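Local coordinates for magnesium and cobalt efflux protein CorC (Neisseria meningitidis, PDB 2PLI) that probably takes part in transport of magnesium and cobalt ions, and is represented here by its C-terminal transporter-associated (CorC/HlyC) domain, which binds zinc in crystals, at the interface of chains A and B and the interface of chains A and C. Numbering follows the deposited sequence. Chains: chain A/B/C, Uncharacterized protein.

Contact 1: the interface of chains A and B. Residues chain A 17-18, 20, 34-35, 89; chain B 16-18.
The ring of A:Phe34 lies beneath the backbone of B:Ser16 and B:Ser17, showing how an aromatic face can receive a stretch of main chain in the transporter-associated domain of the CorC/HlyC family. The pairing is the two-fold one of chains A and B in the deposited assembly and may not be the biological one. The carbonyl carbon of B:Ser16 sits over that face, 3.7 Å from the ring centroid, and CE2 of A:Phe34 comes within 3.4 Å of CA of B:Ser17. A:Phe34, in the last turn of helix 28-35 of chain A, has CG anti to the backbone N (chi1 -173°), which carries the ring to this backbone. B:Ser17 CB packs against CD1 of A:Phe35 at 3.7 Å and approaches CZ2 of A:Trp20, which has A:Phe35 CE1 over one face and the carbonyl carbon of A:Glu18 over the other. Outward from this core, the amide N of B:Ser17 donates to the carbonyl O of A:Phe34 at 2.9 Å. The hydroxyl OG of B:Ser17 accepts from NH2 of A:Arg89 at 3.0 Å, nearly in the guanidinium plane. The same nitrogen also donates to the carbonyl O of A:Phe35, helping fix the guanidinium's rotation. Water 1 joins the indole NE1 of A:Trp20 to the carbonyl oxygens of A:Ser17 and B:Ser17, and water 2 links B:Ser17 OG to A:Phe34 O. At the rim the carboxylates of A:Glu18 and B:Glu18 converge; B:Glu18 is poorly ordered and their very close approach is doubtful.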
loop_
_atom_site.group_PDB
_atom_site.type_symbol
_atom_site.label_atom_id
_atom_site.label_comp_id
_atom_site.label_asym_id
_atom_site.label_seq_id
_atom_site.Cartn_x
_atom_site.Cartn_y
_atom_site.Cartn_z
ATOM N N SER A 17 -14.929 3.363 -9.741
ATOM C CA SER A 17 -13.737 4.038 -10.240
ATOM C C SER A 17 -13.477 5.387 -9.580
ATOM O O SER A 17 -12.315 5.778 -9.460
ATOM C CB SER A 17 -13.742 4.163 -11.764
ATOM O OG SER A 17 -14.716 5.090 -12.194
ATOM N N GLU A 18 -14.540 6.099 -9.164
ATOM C CA GLU A 18 -14.380 7.418 -8.552
ATOM C C GLU A 18 -14.891 7.598 -7.109
ATOM O O GLU A 18 -15.189 8.710 -6.683
ATOM C CB GLU A 18 -14.927 8.510 -9.462
ATOM C CG GLU A 18 -14.085 8.733 -10.735
ATOM C CD GLU A 18 -12.676 9.297 -10.436
ATOM O OE1 GLU A 18 -12.563 10.404 -9.800
ATOM O OE2 GLU A 18 -11.685 8.602 -10.807
ATOM N N TRP A 20 -14.109 5.963 -2.987
ATOM C CA TRP A 20 -13.219 5.152 -2.198
ATOM C C TRP A 20 -13.651 5.024 -0.748
ATOM O O TRP A 20 -13.959 6.029 -0.096
ATOM C CB TRP A 20 -11.804 5.764 -2.225
ATOM C CG TRP A 20 -11.309 5.964 -3.599
ATOM C CD1 TRP A 20 -10.645 5.057 -4.356
ATOM C CD2 TRP A 20 -11.457 7.135 -4.415
ATOM N NE1 TRP A 20 -10.381 5.570 -5.603
ATOM C CE2 TRP A 20 -10.891 6.838 -5.673
ATOM C CE3 TRP A 20 -12.023 8.401 -4.222
ATOM C CZ2 TRP A 20 -10.864 7.760 -6.715
ATOM C CZ3 TRP A 20 -12.011 9.322 -5.296
ATOM C CH2 TRP A 20 -11.429 8.990 -6.504
ATOM N N PHE A 34 -1.596 8.101 -3.055
ATOM C CA PHE A 34 -2.753 7.557 -3.760
ATOM C C PHE A 34 -3.472 8.602 -4.574
ATOM O O PHE A 34 -3.855 8.350 -5.743
ATOM C CB PHE A 34 -3.683 6.860 -2.778
ATOM C CG PHE A 34 -4.825 6.120 -3.443
ATOM C CD1 PHE A 34 -4.718 4.729 -3.695
ATOM C CD2 PHE A 34 -6.011 6.763 -3.787
ATOM C CE1 PHE A 34 -5.749 4.024 -4.257
ATOM C CE2 PHE A 34 -7.037 6.070 -4.350
ATOM C CZ PHE A 34 -6.915 4.706 -4.633
ATOM N N PHE A 35 -3.634 9.794 -4.003
ATOM C CA PHE A 35 -4.460 10.813 -4.599
ATOM C C PHE A 35 -3.699 11.951 -5.238
ATOM O O PHE A 35 -4.294 12.772 -5.919
ATOM C CB PHE A 35 -5.401 11.418 -3.557
ATOM C CG PHE A 35 -6.503 10.498 -3.144
ATOM C CD1 PHE A 35 -7.564 10.241 -3.991
ATOM C CD2 PHE A 35 -6.479 9.868 -1.911
ATOM C CE1 PHE A 35 -8.557 9.370 -3.629
ATOM C CE2 PHE A 35 -7.477 9.008 -1.535
ATOM C CZ PHE A 35 -8.510 8.734 -2.392
ATOM N N ARG A 89 -13.955 12.913 -5.227
ATOM C CA ARG A 89 -13.332 14.155 -5.698
ATOM C C ARG A 89 -14.343 15.302 -5.778
ATOM O O ARG A 89 -15.449 15.138 -6.298
ATOM C CB ARG A 89 -12.666 13.927 -7.070
ATOM C CG ARG A 89 -11.356 13.120 -6.977
ATOM C CD ARG A 89 -10.464 13.235 -8.232
ATOM N NE ARG A 89 -9.166 12.531 -8.078
ATOM C CZ ARG A 89 -8.117 12.954 -7.360
ATOM N NH1 ARG A 89 -8.163 14.080 -6.669
ATOM N NH2 ARG A 89 -6.990 12.239 -7.323
ATOM N N SER B 16 -3.576 3.448 -7.437
ATOM C CA SER B 16 -3.688 4.850 -7.107
ATOM C C SER B 16 -5.073 5.297 -7.605
ATOM O O SER B 16 -5.833 4.493 -8.167
ATOM C CB SER B 16 -2.519 5.661 -7.703
ATOM O OG SER B 16 -2.496 5.547 -9.116
ATOM N N SER B 17 -5.419 6.549 -7.389
ATOM C CA SER B 17 -6.800 6.994 -7.621
ATOM C C SER B 17 -7.218 6.843 -9.076
ATOM O O SER B 17 -8.400 6.667 -9.338
ATOM C CB SER B 17 -7.015 8.413 -7.110
ATOM O OG SER B 17 -6.283 9.326 -7.863
ATOM N N GLU B 18 -6.242 6.919 -10.013
ATOM C CA GLU B 18 -6.516 6.869 -11.426
ATOM C C GLU B 18 -5.816 5.731 -12.166
ATOM O O GLU B 18 -5.640 5.819 -13.377
ATOM C CB GLU B 18 -6.125 8.225 -12.050
ATOM C CG GLU B 18 -7.038 9.365 -11.624
ATOM C CD GLU B 18 -8.531 9.058 -11.891
ATOM O OE1 GLU B 18 -8.919 8.788 -13.071
ATOM O OE2 GLU B 18 -9.313 9.055 -10.912
HETATM O O HOH W 1 -10.099 4.603 -8.237
HETATM O O HOH W 2 -3.608 9.809 -8.471
#

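Contact 2: the interface of chains A and B. Residues chain A 8, 10, 13; chain B 10, 13.
A:Asp10 and B:Asp10 face each other from loop segments near the modelled start of each chain, while A:His13 and B:His13 stand on the short strands 12-14 with extended backbones. The two aspartates approach from opposite directions, their carboxylate planes turned 62° apart. OD2 of A:Asp10 comes 3.2 Å from OD2 of B:Asp10, a pairing of acceptors that would be unfavourable if both groups were charged, although protonation is not seen. The imidazole of B:His13 stands almost perpendicular to the carboxylate of A:Asp10, with planes 89° apart, and its ND1 lies 3.2 Å from OD1 of A:Asp10. Within chain A, ND1 of A:His13 donates a nearly straight hydrogen bond to A:Asp10 OD2 at 2.8 Å. The acceptor lies in the imidazole plane, whereas the donor approaches from above the carboxylate plane. A:His13 has CG anti to the backbone N (chi1 -178°), a setting that swings the ring toward this aspartate. Histidine and aspartate side chains of both chains thus gather at a two-fold interface. The positions of A:Asp10, B:Asp10, A:His13 and B:His13 have been seen to bind zinc in crystals of this protein, and none is modelled at this patch; a cation might ease the approach of the two carboxylates. The segment before A:Asp10 is steadied from within, where the backbone N of A:Asp10 donates to the hydroxyl OG of A:Ser8 at 3.1 Å.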
loop_
_atom_site.group_PDB
_atom_site.type_symbol
_atom_site.label_atom_id
_atom_site.label_comp_id
_atom_site.label_asym_id
_atom_site.label_seq_id
_atom_site.Cartn_x
_atom_site.Cartn_y
_atom_site.Cartn_z
ATOM N N SER A 8 -12.352 -6.111 1.391
ATOM C CA SER A 8 -10.987 -6.386 0.820
ATOM C C SER A 8 -9.945 -5.944 1.830
ATOM O O SER A 8 -10.293 -5.438 2.888
ATOM C CB SER A 8 -10.798 -5.671 -0.534
ATOM O OG SER A 8 -10.178 -4.399 -0.402
ATOM N N ASP A 10 -7.640 -3.628 1.197
ATOM C CA ASP A 10 -7.189 -2.299 0.781
ATOM C C ASP A 10 -7.479 -1.286 1.898
ATOM O O ASP A 10 -8.649 -1.140 2.289
ATOM C CB ASP A 10 -8.009 -1.815 -0.442
ATOM C CG ASP A 10 -7.926 -2.720 -1.669
ATOM O OD1 ASP A 10 -7.192 -3.711 -1.668
ATOM O OD2 ASP A 10 -8.655 -2.434 -2.657
ATOM N N HIS A 13 -9.940 1.656 -0.632
ATOM C CA HIS A 13 -10.611 0.659 -1.469
ATOM C C HIS A 13 -11.520 1.329 -2.442
ATOM O O HIS A 13 -12.430 2.017 -2.038
ATOM C CB HIS A 13 -11.431 -0.243 -0.595
ATOM C CG HIS A 13 -12.105 -1.317 -1.355
ATOM N ND1 HIS A 13 -11.403 -2.211 -2.143
ATOM C CD2 HIS A 13 -13.408 -1.647 -1.452
ATOM C CE1 HIS A 13 -12.269 -3.025 -2.728
ATOM N NE2 HIS A 13 -13.486 -2.697 -2.322
ATOM N N ASP B 10 -10.780 -8.425 -4.575
ATOM C CA ASP B 10 -11.080 -7.448 -5.664
ATOM C C ASP B 10 -10.325 -7.755 -6.980
ATOM O O ASP B 10 -9.071 -7.722 -7.067
ATOM C CB ASP B 10 -10.781 -6.029 -5.167
ATOM C CG ASP B 10 -9.423 -5.926 -4.557
ATOM O OD1 ASP B 10 -8.922 -6.928 -4.001
ATOM O OD2 ASP B 10 -8.858 -4.875 -4.647
ATOM N N HIS B 13 -8.476 -3.549 -8.512
ATOM C CA HIS B 13 -7.780 -2.973 -7.354
ATOM C C HIS B 13 -7.191 -1.638 -7.759
ATOM O O HIS B 13 -6.374 -1.559 -8.729
ATOM C CB HIS B 13 -6.649 -3.921 -6.949
ATOM C CG HIS B 13 -5.707 -3.359 -5.951
ATOM N ND1 HIS B 13 -5.836 -3.576 -4.590
ATOM C CD2 HIS B 13 -4.589 -2.612 -6.121
ATOM C CE1 HIS B 13 -4.839 -2.956 -3.968
ATOM N NE2 HIS B 13 -4.087 -2.343 -4.873
#

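Contact 3: the interface of chains A and C. Residues chain A 27, 29-30; chain C 13, 21, 23, 84.
C:Arg21 lays its guanidinium between the CB methylene of A:Glu29 and the imidazole of C:His13, an example of a charged group held flat between a methylene on one face and an imidazole on the other. CB of A:Glu29 sits over the centre of its face, 3.5 Å from CZ of C:Arg21, and CD2 of C:His13 covers the opposite face toward its rim. A bend at chi3 (73°) turns the arginine head into this slot. The carboxylate of A:Glu29 runs nearly parallel to the guanidinium, 14° between planes, in a longer salt bridge of 3.8 Å between OE1 of A:Glu29 and NE of C:Arg21. Around the guanidinium edge the polar grip is tighter. NH1 of C:Arg21 donates to OD1 of A:Asp30 at 2.9 Å. NH2 donates to OD2 of the same carboxylate, completing an end-on bidentate salt bridge in which both oxygens are met from above the carboxylate plane. NH2 also donates to OE1 of A:Glu27 at 2.9 Å, again from above that carboxylate. Water 3 connects NE of C:Arg21 with A:Glu27 OE1, and water 4 links NE2 of C:His13 to A:Asp30 OD1. The concentration of acidic groups would be expected to stabilise the arginine's positive charge. The positions of A:Glu27, A:Glu29 and C:His13 are also seen to bind zinc in crystals. Although this pairing may not form in the full-length protein, in the deposited assembly the site clamps strand 19-23 of chain C to the start of helix 28-35 of chain A.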
loop_
_atom_site.group_PDB
_atom_site.type_symbol
_atom_site.label_atom_id
_atom_site.label_comp_id
_atom_site.label_asym_id
_atom_site.label_seq_id
_atom_site.Cartn_x
_atom_site.Cartn_y
_atom_site.Cartn_z
ATOM N N GLU A 27 -2.254 6.179 6.785
ATOM C CA GLU A 27 -1.309 7.251 7.025
ATOM C C GLU A 27 -1.441 8.312 5.959
ATOM O O GLU A 27 -1.627 8.025 4.753
ATOM C CB GLU A 27 0.107 6.659 7.113
ATOM C CG GLU A 27 0.241 5.788 8.354
ATOM C CD GLU A 27 1.419 4.828 8.341
ATOM O OE1 GLU A 27 2.567 5.242 8.128
ATOM O OE2 GLU A 27 1.272 3.581 8.567
ATOM N N GLU A 29 0.669 10.103 4.527
ATOM C CA GLU A 29 1.573 9.980 3.385
ATOM C C GLU A 29 1.088 8.994 2.341
ATOM O O GLU A 29 1.299 9.186 1.161
ATOM C CB GLU A 29 2.971 9.579 3.823
ATOM C CG GLU A 29 3.593 10.544 4.791
ATOM C CD GLU A 29 3.355 10.235 6.233
ATOM O OE1 GLU A 29 2.403 9.537 6.613
ATOM O OE2 GLU A 29 4.179 10.704 7.036
ATOM N N ASP A 30 0.421 7.946 2.791
ATOM C CA ASP A 30 -0.141 6.973 1.871
ATOM C C ASP A 30 -1.379 7.484 1.139
ATOM O O ASP A 30 -1.608 7.174 -0.062
ATOM C CB ASP A 30 -0.348 5.651 2.577
ATOM C CG ASP A 30 0.988 5.068 3.079
ATOM O OD1 ASP A 30 1.998 5.077 2.330
ATOM O OD2 ASP A 30 1.055 4.696 4.269
ATOM N N HIS C 13 7.829 2.964 9.159
ATOM C CA HIS C 13 6.906 2.391 8.183
ATOM C C HIS C 13 7.678 1.855 6.984
ATOM O O HIS C 13 8.406 2.607 6.341
ATOM C CB HIS C 13 5.897 3.455 7.739
ATOM C CG HIS C 13 5.051 3.056 6.583
ATOM N ND1 HIS C 13 3.767 2.554 6.711
ATOM C CD2 HIS C 13 5.292 3.145 5.251
ATOM C CE1 HIS C 13 3.277 2.317 5.501
ATOM N NE2 HIS C 13 4.185 2.668 4.596
ATOM N N ARG C 21 9.975 4.742 5.801
ATOM C CA ARG C 21 9.524 6.112 6.070
ATOM C C ARG C 21 9.480 6.264 7.589
ATOM O O ARG C 21 8.767 5.508 8.295
ATOM C CB ARG C 21 8.159 6.334 5.454
ATOM C CG ARG C 21 7.604 7.685 5.760
ATOM C CD ARG C 21 6.318 7.926 4.989
ATOM N NE ARG C 21 5.177 7.171 5.512
ATOM C CZ ARG C 21 4.306 6.464 4.800
ATOM N NH1 ARG C 21 4.416 6.285 3.479
ATOM N NH2 ARG C 21 3.281 5.886 5.421
ATOM N N HIS C 23 9.294 8.781 11.064
ATOM C CA HIS C 23 9.008 10.053 11.714
ATOM C C HIS C 23 10.276 10.565 12.354
ATOM O O HIS C 23 10.986 9.815 13.020
ATOM C CB HIS C 23 8.004 9.866 12.801
ATOM C CG HIS C 23 6.657 9.499 12.288
ATOM N ND1 HIS C 23 5.670 9.002 13.104
ATOM C CD2 HIS C 23 6.142 9.543 11.043
ATOM C CE1 HIS C 23 4.595 8.773 12.381
ATOM N NE2 HIS C 23 4.853 9.099 11.129
ATOM N N THR C 84 10.020 14.277 8.623
ATOM C CA THR C 84 10.086 12.912 8.101
ATOM C C THR C 84 11.370 12.616 7.357
ATOM O O THR C 84 11.966 13.475 6.710
ATOM C CB THR C 84 8.890 12.609 7.207
ATOM O OG1 THR C 84 9.061 13.183 5.916
ATOM C CG2 THR C 84 7.588 13.129 7.853
HETATM O O HOH W 3 4.209 7.342 8.515
HETATM O O HOH W 4 3.857 2.867 1.902
#

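Measured between the centres of their C-alpha atoms, contacts 1 and 2 are about 12 Å apart, and contact 3 lies about 19 Å from contact 1 and 21 Å from contact 2. Contacts 1 and 2 belong to the same two-fold interface of chains A and B, whereas contact 3 joins A to C. Helix 28-35 of chain A serves both partners, giving its end to contact 1 and its start to contact 3. The histidine at position 13 recurs, as A:His13 and B:His13 in contact 2 and as C:His13 in contact 3. One small domain thus meets two neighbours at once, which may help build the deposited four-chain assembly.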